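Local atomic coordinates of ornithine carbamoyltransferase (Giardia intestinalis, PDB entry 3GRF), a protein that probably catalyses transfer of the carbamoyl group between carbamoyl phosphate and ornithine, a step linked in this parasite to arginine degradation. Residues A[165-170]-A[226-231]; A[140-145]-A[183-188]; A[130-135]-A[202-207]. One frame throughout, in Å; residues are numbered along the deposited sequence.

Overall arrangement
Interaction 1 ties together parts of a single domain, the one assigned to ornithine binding, whereas interactions 2 and 3 both reach across from the carbamoyl phosphate domain to that second domain. The chain thus illustrates how a two-domain enzyme can brace one half covalently and join the halves largely through side-chain packing around two phenylalanines. The three centres form a nearly even triangle: about 17 Å from interaction 1 to either of the others and about 16 Å between interactions 2 and 3. Each pair approaches to about 5 Å between nearest atoms without touching. As in other transcarbamoylases, the substrate site probably lies in the interdomain cleft, and 130-135 ends in the first residues of a family sequence associated with it.

Interaction 1 (A[165-170]-A[226-231]); sequences AYCGDS and HDCKKG
Cys167 and Cys228 are joined by a disulfide, the dominant tie between 165-170 and 226-231. The two SG atoms lie 2.1 Å apart, and the torsion about the S-S bond is 86°, close to the perpendicular arrangement in which such a bridge is relaxed. The half-cystines reach it differently. In Cys228 the sulfur is turned opposite the backbone N (chi1 -169°), extending from the first residue of helix 228-232; in Cys167, the last residue of strand 164-167, it lies opposite the carbonyl carbon (chi1 -82°). Together they span 6.3 Å between the CA of Cys167 and the CA of Cys228. Both touch Cys192, so the bridge passes over the end of strand 188-192, which lies between strands 164-167 and 221-225 in the parallel sheet of this Rossmann-like domain.

The van der Waals part is slight. Ala165 directs its CB at the helix, 4.2 Å from the carbonyl O of Gly231, where the backbone takes the place of a side chain.

No hydrogen bond crosses between the segments. Among those within them, Ser170 OG donates to Gly168 O over 2.9 Å, arriving from above the carbonyl plane, within the turn that follows the strand. On the helix, Gly231 N bonds to Asp227 O at 2.8 Å and closes the first turn.

The direct connection is therefore almost wholly covalent; being buried, the sulfurs are probably shielded from reductants, although the link should in principle depend on redox conditions in a way that ordinary packing does not.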
loop_
_atom_site.group_PDB
_atom_site.type_symbol
_atom_site.label_atom_id
_atom_site.label_comp_id
_atom_site.label_asym_id
_atom_site.label_seq_id
_atom_site.Cartn_x
_atom_site.Cartn_y
_atom_site.Cartn_z
ATOM N N ALA A 165 -21.339 -31.408 0.747
ATOM C CA ALA A 165 -22.188 -31.013 1.900
ATOM C C ALA A 165 -21.638 -29.828 2.706
ATOM O O ALA A 165 -20.444 -29.784 2.955
ATOM C CB ALA A 165 -22.429 -32.215 2.843
ATOM N N TYR A 166 -22.520 -28.893 3.092
ATOM C CA TYR A 166 -22.170 -27.755 3.917
ATOM C C TYR A 166 -22.761 -28.090 5.291
ATOM O O TYR A 166 -23.905 -28.532 5.358
ATOM C CB TYR A 166 -22.748 -26.403 3.422
ATOM C CG TYR A 166 -22.386 -25.345 4.432
ATOM C CD1 TYR A 166 -23.248 -25.034 5.521
ATOM C CD2 TYR A 166 -21.151 -24.746 4.385
ATOM C CE1 TYR A 166 -22.832 -24.136 6.503
ATOM C CE2 TYR A 166 -20.733 -23.841 5.351
ATOM C CZ TYR A 166 -21.580 -23.559 6.422
ATOM O OH TYR A 166 -21.188 -22.666 7.379
ATOM N N CYS A 167 -21.967 -27.958 6.365
ATOM C CA CYS A 167 -22.460 -28.263 7.728
ATOM C C CYS A 167 -22.372 -27.007 8.548
ATOM O O CYS A 167 -21.382 -26.305 8.461
ATOM C CB CYS A 167 -21.679 -29.397 8.417
ATOM S SG CYS A 167 -22.205 -31.042 7.935
ATOM N N GLY A 168 -23.394 -26.738 9.365
ATOM C CA GLY A 168 -23.298 -25.598 10.255
ATOM C C GLY A 168 -24.383 -24.573 10.064
ATOM O O GLY A 168 -25.468 -24.883 9.551
ATOM N N ASP A 169 -24.088 -23.366 10.523
ATOM C CA ASP A 169 -24.941 -22.203 10.344
ATOM C C ASP A 169 -25.099 -21.865 8.888
ATOM O O ASP A 169 -24.126 -21.458 8.204
ATOM C CB ASP A 169 -24.367 -20.984 11.044
ATOM C CG ASP A 169 -25.340 -19.832 11.066
ATOM O OD1 ASP A 169 -26.442 -19.952 10.466
ATOM O OD2 ASP A 169 -25.000 -18.817 11.701
ATOM N N SER A 170 -26.334 -22.023 8.416
ATOM C CA SER A 170 -26.553 -22.014 6.994
ATOM C C SER A 170 -27.352 -20.829 6.543
ATOM O O SER A 170 -27.717 -20.718 5.365
ATOM C CB SER A 170 -27.123 -23.362 6.529
ATOM O OG SER A 170 -26.146 -24.383 6.774
ATOM N N HIS A 226 -31.433 -31.875 8.403
ATOM C CA HIS A 226 -31.326 -31.382 9.781
ATOM C C HIS A 226 -30.601 -32.350 10.729
ATOM O O HIS A 226 -30.784 -32.306 11.942
ATOM C CB HIS A 226 -32.702 -30.900 10.297
ATOM C CG HIS A 226 -33.219 -29.702 9.552
ATOM N ND1 HIS A 226 -34.524 -29.589 9.123
ATOM C CD2 HIS A 226 -32.589 -28.581 9.129
ATOM C CE1 HIS A 226 -34.677 -28.439 8.491
ATOM N NE2 HIS A 226 -33.513 -27.814 8.475
ATOM N N ASP A 227 -29.761 -33.199 10.122
ATOM C CA ASP A 227 -28.890 -34.177 10.777
ATOM C C ASP A 227 -27.660 -34.255 9.883
ATOM O O ASP A 227 -27.772 -34.712 8.732
ATOM C CB ASP A 227 -29.606 -35.544 10.852
ATOM C CG ASP A 227 -28.935 -36.537 11.829
ATOM O OD1 ASP A 227 -29.285 -36.534 13.034
ATOM O OD2 ASP A 227 -28.074 -37.338 11.402
ATOM N N CYS A 228 -26.548 -33.696 10.327
ATOM C CA CYS A 228 -25.332 -33.629 9.530
ATOM C C CYS A 228 -24.792 -35.000 9.091
ATOM O O CYS A 228 -24.262 -35.128 7.989
ATOM C CB CYS A 228 -24.294 -32.850 10.335
ATOM S SG CYS A 228 -22.813 -32.382 9.400
ATOM N N LYS A 229 -24.931 -36.012 9.947
ATOM C CA LYS A 229 -24.464 -37.374 9.599
ATOM C C LYS A 229 -25.267 -37.976 8.463
ATOM O O LYS A 229 -24.721 -38.598 7.523
ATOM C CB LYS A 229 -24.519 -38.303 10.821
ATOM C CG LYS A 229 -23.158 -38.405 11.479
ATOM C CD LYS A 229 -23.179 -38.975 12.889
ATOM C CE LYS A 229 -22.378 -38.012 13.769
ATOM N NZ LYS A 229 -22.459 -38.290 15.228
ATOM N N LYS A 230 -26.584 -37.766 8.546
ATOM C CA LYS A 230 -27.488 -38.223 7.522
ATOM C C LYS A 230 -27.174 -37.419 6.286
ATOM O O LYS A 230 -27.173 -37.956 5.183
ATOM C CB LYS A 230 -28.958 -38.054 7.948
ATOM C CG LYS A 230 -29.318 -38.759 9.250
ATOM C CD LYS A 230 -30.470 -39.731 9.083
ATOM C CE LYS A 230 -30.610 -40.677 10.309
ATOM N NZ LYS A 230 -29.752 -41.914 10.240
ATOM N N GLY A 231 -26.896 -36.133 6.482
ATOM C CA GLY A 231 -26.615 -35.244 5.358
ATOM C C GLY A 231 -25.302 -35.513 4.677
ATOM O O GLY A 231 -25.169 -35.317 3.459
#

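Interaction 2 (A[140-145]-A[183-188]); sequences CDFMTI and ALLGME
Phe142 and Leu185 are the residues whose CA atoms come nearest, 9.1 Å apart, a spacing that leaves side chains to make the contact between helix 135-151 and the end of helix 173-185. That end is a Schellman motif: Gly186, with positive phi, is its C-prime residue, Met187 N returns to Cys182 O, and a weak bond runs from Gly186 N to Ala183 O. The turn puts Leu185 and Met187 beside the same aromatic ring.

Leu185 places its CD1 methyl over one face of Phe142 in a CH-pi contact, 4.1 Å from the ring centroid and 28° off the normal. The methyl sits toward the root of the ring, with CD1 only 3.7 Å from Phe142 CG. Met187 approaches the CD2-CE2 side, its SD 3.9 Å from Phe142 CE2 and 65° off the ring normal, an oblique Met-aromatic contact. The sulfur is brought there by a CG set opposite the carbonyl carbon (chi1 -66°) and a nearly extended second torsion. No hydrogen bond crosses; Cys140 O accepts from both Thr144 N and Thr144 OG1, the latter at 2.9 Å, and that hydroxyl is also bonded to Asn309.

Phe159, in the connecting loop, touches Ile145, Leu185 and Met187, extending the apolar cluster, while Ile25 of helix 18-33 touches Phe142. Helix 135-151 is one of the two helices that bridge the domains in transcarbamoylases; the other, 303-322, packs against it around Asn309, Arg310 and Ser313, and beyond Met187 the chain enters strand 188-192 of the second sheet.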
loop_
_atom_site.group_PDB
_atom_site.type_symbol
_atom_site.label_atom_id
_atom_site.label_comp_id
_atom_site.label_asym_id
_atom_site.label_seq_id
_atom_site.Cartn_x
_atom_site.Cartn_y
_atom_site.Cartn_z
ATOM N N CYS A 140 -12.301 -20.055 -5.710
ATOM C CA CYS A 140 -11.222 -20.693 -4.964
ATOM C C CYS A 140 -11.548 -22.119 -4.648
ATOM O O CYS A 140 -10.814 -23.038 -4.977
ATOM C CB CYS A 140 -11.015 -19.967 -3.634
ATOM S SG CYS A 140 -9.641 -20.712 -2.716
ATOM N N ASP A 141 -12.674 -22.299 -3.977
ATOM C CA ASP A 141 -13.136 -23.612 -3.513
ATOM C C ASP A 141 -13.454 -24.618 -4.616
ATOM O O ASP A 141 -12.969 -25.741 -4.600
ATOM C CB ASP A 141 -14.345 -23.384 -2.636
ATOM C CG ASP A 141 -14.001 -22.589 -1.388
ATOM O OD1 ASP A 141 -14.909 -22.017 -0.733
ATOM O OD2 ASP A 141 -12.804 -22.550 -1.068
ATOM N N PHE A 142 -14.219 -24.212 -5.619
ATOM C CA PHE A 142 -14.486 -25.158 -6.702
ATOM C C PHE A 142 -13.242 -25.495 -7.514
ATOM O O PHE A 142 -13.050 -26.634 -7.928
ATOM C CB PHE A 142 -15.656 -24.685 -7.552
ATOM C CG PHE A 142 -16.921 -24.614 -6.783
ATOM C CD1 PHE A 142 -17.447 -23.376 -6.393
ATOM C CD2 PHE A 142 -17.566 -25.785 -6.374
ATOM C CE1 PHE A 142 -18.604 -23.310 -5.677
ATOM C CE2 PHE A 142 -18.771 -25.718 -5.642
ATOM C CZ PHE A 142 -19.263 -24.471 -5.296
ATOM N N MET A 143 -12.370 -24.517 -7.690
ATOM C CA MET A 143 -11.030 -24.791 -8.202
ATOM C C MET A 143 -10.248 -25.830 -7.371
ATOM O O MET A 143 -9.605 -26.729 -7.927
ATOM C CB MET A 143 -10.259 -23.506 -8.317
ATOM C CG MET A 143 -8.779 -23.700 -8.762
ATOM S SD MET A 143 -7.648 -22.440 -7.995
ATOM C CE MET A 143 -6.098 -23.103 -8.582
ATOM N N THR A 144 -10.301 -25.708 -6.051
ATOM C CA THR A 144 -9.642 -26.635 -5.134
ATOM C C THR A 144 -10.263 -28.022 -5.253
ATOM O O THR A 144 -9.545 -29.029 -5.271
ATOM C CB THR A 144 -9.752 -26.125 -3.646
ATOM O OG1 THR A 144 -9.133 -24.834 -3.531
ATOM C CG2 THR A 144 -9.122 -27.134 -2.661
ATOM N N ILE A 145 -11.598 -28.077 -5.328
ATOM C CA ILE A 145 -12.285 -29.351 -5.509
ATOM C C ILE A 145 -11.822 -29.986 -6.854
ATOM O O ILE A 145 -11.407 -31.141 -6.866
ATOM C CB ILE A 145 -13.836 -29.189 -5.429
ATOM C CG1 ILE A 145 -14.262 -28.927 -3.976
ATOM C CG2 ILE A 145 -14.613 -30.420 -5.978
ATOM C CD1 ILE A 145 -15.678 -28.255 -3.838
ATOM N N ALA A 183 -25.271 -25.336 -7.745
ATOM C CA ALA A 183 -26.372 -25.315 -8.705
ATOM C C ALA A 183 -25.849 -25.094 -10.122
ATOM O O ALA A 183 -26.298 -25.748 -11.049
ATOM C CB ALA A 183 -27.294 -24.225 -8.357
ATOM N N LEU A 184 -24.942 -24.115 -10.249
ATOM C CA LEU A 184 -24.301 -23.664 -11.494
ATOM C C LEU A 184 -23.522 -24.815 -12.131
ATOM O O LEU A 184 -23.569 -25.018 -13.339
ATOM C CB LEU A 184 -23.318 -22.484 -11.181
ATOM C CG LEU A 184 -23.419 -21.127 -11.903
ATOM C CD1 LEU A 184 -24.826 -20.875 -12.423
ATOM C CD2 LEU A 184 -22.998 -19.999 -10.973
ATOM N N LEU A 185 -22.812 -25.554 -11.257
ATOM C CA LEU A 185 -21.942 -26.643 -11.701
ATOM C C LEU A 185 -22.638 -28.015 -11.774
ATOM O O LEU A 185 -22.073 -28.960 -12.311
ATOM C CB LEU A 185 -20.635 -26.693 -10.856
ATOM C CG LEU A 185 -19.696 -25.486 -11.076
ATOM C CD1 LEU A 185 -18.644 -25.490 -9.988
ATOM C CD2 LEU A 185 -18.939 -25.522 -12.474
ATOM N N GLY A 186 -23.867 -28.102 -11.264
ATOM C CA GLY A 186 -24.677 -29.303 -11.416
ATOM C C GLY A 186 -24.320 -30.348 -10.386
ATOM O O GLY A 186 -24.380 -31.559 -10.650
ATOM N N MET A 187 -23.986 -29.876 -9.186
ATOM C CA MET A 187 -23.646 -30.750 -8.081
ATOM C C MET A 187 -24.835 -30.987 -7.183
ATOM O O MET A 187 -25.718 -30.127 -7.006
ATOM C CB MET A 187 -22.480 -30.143 -7.265
ATOM C CG MET A 187 -21.185 -30.077 -8.039
ATOM S SD MET A 187 -19.931 -28.931 -7.477
ATOM C CE MET A 187 -19.359 -29.876 -6.044
ATOM N N GLU A 188 -24.838 -32.174 -6.599
ATOM C CA GLU A 188 -25.702 -32.467 -5.475
ATOM C C GLU A 188 -25.147 -31.710 -4.254
ATOM O O GLU A 188 -24.012 -31.914 -3.823
ATOM C CB GLU A 188 -25.758 -33.975 -5.255
ATOM C CG GLU A 188 -26.510 -34.365 -4.040
ATOM C CD GLU A 188 -27.706 -35.213 -4.352
ATOM O OE1 GLU A 188 -28.361 -34.935 -5.393
ATOM O OE2 GLU A 188 -28.002 -36.140 -3.551
#

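Interaction 3 (A[130-135]-A[202-207]); sequences DDFGHP and IKEVID
Phe132 leans from its loop toward helix 203-216 and meets Val205 and Glu204 with the far end of its ring. The buried, apolar half of the contact is the one with Val205, whose CG2 methyl lies 4.0 Å from Phe132 CE1 in an oblique approach, the valine and the ring passing alongside one another and pointing opposite ways. Val205 is itself packed on Tyr176 and Met179 of helix 173-185. From the same helix Arg180 makes a cation-pi contact with the Phe132 ring and also donates to Phe132 O. With CG opposite the backbone N (chi1 -159°), the phenylalanine ring is carried across the gap while its backbone stays well back.

That backbone is fixed by Asp130, whose OD1 accepts from Phe132 N at 3.0 Å and from Gly133 N at 2.9 Å: an Asx turn widened into an Asx motif. The first donor comes from well above the carboxylate plane, the second nearly in line with the C-O bond. The loop then runs into His134 and Pro135, which begin the His-Pro-x-Gln sequence associated in transcarbamoylases with the carbamoyl phosphate site; His134 is the N-cap residue of helix 135-151.

The other half is polar and open to solvent, although its oxygen comes closer than the valine methyl does. Glu204, an exposed residue, sets OE1 at the ring edge, 3.4 Å from Phe132 CZ and near the ring plane, with the carboxylate plane turned 66° from the ring. There the oxygen probably feels the slightly positive rim of C-H groups.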
loop_
_atom_site.group_PDB
_atom_site.type_symbol
_atom_site.label_atom_id
_atom_site.label_comp_id
_atom_site.label_asym_id
_atom_site.label_seq_id
_atom_site.Cartn_x
_atom_site.Cartn_y
_atom_site.Cartn_z
ATOM N N ASP A 130 -19.614 -9.967 1.611
ATOM C CA ASP A 130 -20.655 -9.203 2.302
ATOM C C ASP A 130 -21.618 -10.200 2.892
ATOM O O ASP A 130 -21.326 -11.389 2.867
ATOM C CB ASP A 130 -21.333 -8.177 1.366
ATOM C CG ASP A 130 -22.167 -8.813 0.238
ATOM O OD1 ASP A 130 -22.178 -10.050 0.034
ATOM O OD2 ASP A 130 -22.834 -8.028 -0.457
ATOM N N ASP A 131 -22.768 -9.739 3.387
ATOM C CA ASP A 131 -23.757 -10.628 4.021
ATOM C C ASP A 131 -24.589 -11.481 3.062
ATOM O O ASP A 131 -25.515 -12.164 3.493
ATOM C CB ASP A 131 -24.650 -9.870 5.008
ATOM C CG ASP A 131 -25.444 -8.741 4.368
ATOM O OD1 ASP A 131 -26.172 -8.085 5.149
ATOM O OD2 ASP A 131 -25.345 -8.513 3.129
ATOM N N PHE A 132 -24.247 -11.460 1.773
ATOM C CA PHE A 132 -25.042 -12.172 0.754
ATOM C C PHE A 132 -24.217 -13.112 -0.158
ATOM O O PHE A 132 -24.762 -14.080 -0.695
ATOM C CB PHE A 132 -25.844 -11.167 -0.082
ATOM C CG PHE A 132 -27.043 -11.754 -0.787
ATOM C CD1 PHE A 132 -28.013 -12.446 -0.083
ATOM C CD2 PHE A 132 -27.220 -11.563 -2.168
ATOM C CE1 PHE A 132 -29.125 -12.981 -0.734
ATOM C CE2 PHE A 132 -28.331 -12.081 -2.835
ATOM C CZ PHE A 132 -29.292 -12.786 -2.102
ATOM N N GLY A 133 -22.921 -12.840 -0.320
ATOM C CA GLY A 133 -22.020 -13.751 -1.052
ATOM C C GLY A 133 -20.522 -13.650 -0.783
ATOM O O GLY A 133 -20.092 -12.877 0.054
ATOM N N HIS A 134 -19.727 -14.427 -1.524
ATOM C CA HIS A 134 -18.267 -14.410 -1.441
ATOM C C HIS A 134 -17.672 -15.134 -2.640
ATOM O O HIS A 134 -17.064 -16.193 -2.481
ATOM C CB HIS A 134 -17.767 -15.062 -0.129
ATOM C CG HIS A 134 -16.347 -14.712 0.211
ATOM N ND1 HIS A 134 -15.670 -15.247 1.294
ATOM C CD2 HIS A 134 -15.466 -13.903 -0.421
ATOM C CE1 HIS A 134 -14.439 -14.772 1.315
ATOM N NE2 HIS A 134 -14.296 -13.946 0.293
ATOM N N PRO A 135 -17.847 -14.549 -3.838
ATOM C CA PRO A 135 -17.581 -15.196 -5.117
ATOM C C PRO A 135 -16.115 -15.456 -5.375
ATOM O O PRO A 135 -15.792 -16.380 -6.133
ATOM C CB PRO A 135 -18.171 -14.223 -6.153
ATOM C CG PRO A 135 -18.264 -12.865 -5.440
ATOM C CD PRO A 135 -18.366 -13.170 -3.978
ATOM N N ILE A 202 -31.947 -19.043 3.349
ATOM C CA ILE A 202 -33.135 -18.222 3.145
ATOM C C ILE A 202 -33.890 -18.725 1.894
ATOM O O ILE A 202 -33.242 -19.165 0.941
ATOM C CB ILE A 202 -32.684 -16.731 3.129
ATOM C CG1 ILE A 202 -33.422 -15.950 4.196
ATOM C CG2 ILE A 202 -32.677 -16.105 1.778
ATOM C CD1 ILE A 202 -32.951 -16.324 5.556
ATOM N N LYS A 203 -35.230 -18.704 1.898
ATOM C CA LYS A 203 -35.995 -19.224 0.729
ATOM C C LYS A 203 -35.621 -18.591 -0.628
ATOM O O LYS A 203 -35.646 -19.269 -1.683
ATOM C CB LYS A 203 -37.521 -19.212 0.962
ATOM C CG LYS A 203 -38.305 -19.832 -0.203
ATOM C CD LYS A 203 -39.432 -20.803 0.234
ATOM C CE LYS A 203 -40.099 -21.453 -0.993
ATOM N NZ LYS A 203 -40.374 -20.463 -2.092
ATOM N N GLU A 204 -35.254 -17.317 -0.592
ATOM C CA GLU A 204 -34.850 -16.597 -1.775
ATOM C C GLU A 204 -33.647 -17.269 -2.439
ATOM O O GLU A 204 -33.579 -17.385 -3.673
ATOM C CB GLU A 204 -34.649 -15.097 -1.469
ATOM C CG GLU A 204 -33.224 -14.588 -1.270
ATOM C CD GLU A 204 -33.006 -13.190 -1.851
ATOM O OE1 GLU A 204 -32.564 -13.075 -3.031
ATOM O OE2 GLU A 204 -33.269 -12.202 -1.123
ATOM N N VAL A 205 -32.746 -17.775 -1.603
ATOM C CA VAL A 205 -31.472 -18.345 -2.055
ATOM C C VAL A 205 -31.727 -19.758 -2.632
ATOM O O VAL A 205 -31.249 -20.098 -3.714
ATOM C CB VAL A 205 -30.402 -18.306 -0.905
ATOM C CG1 VAL A 205 -29.195 -19.127 -1.242
ATOM C CG2 VAL A 205 -30.011 -16.847 -0.575
ATOM N N ILE A 206 -32.531 -20.554 -1.939
ATOM C CA ILE A 206 -32.997 -21.855 -2.443
ATOM C C ILE A 206 -33.688 -21.685 -3.809
ATOM O O ILE A 206 -33.310 -22.357 -4.796
ATOM C CB ILE A 206 -33.941 -22.539 -1.434
ATOM C CG1 ILE A 206 -33.292 -22.619 -0.055
ATOM C CG2 ILE A 206 -34.304 -23.942 -1.896
ATOM C CD1 ILE A 206 -34.325 -22.870 1.113
ATOM N N ASP A 207 -34.630 -20.743 -3.901
ATOM C CA ASP A 207 -35.324 -20.434 -5.176
ATOM C C ASP A 207 -34.388 -20.048 -6.326
ATOM O O ASP A 207 -34.509 -20.572 -7.443
ATOM C CB ASP A 207 -36.340 -19.295 -5.000
ATOM C CG ASP A 207 -37.517 -19.679 -4.110
ATOM O OD1 ASP A 207 -37.620 -20.861 -3.697
ATOM O OD2 ASP A 207 -38.345 -18.791 -3.829
#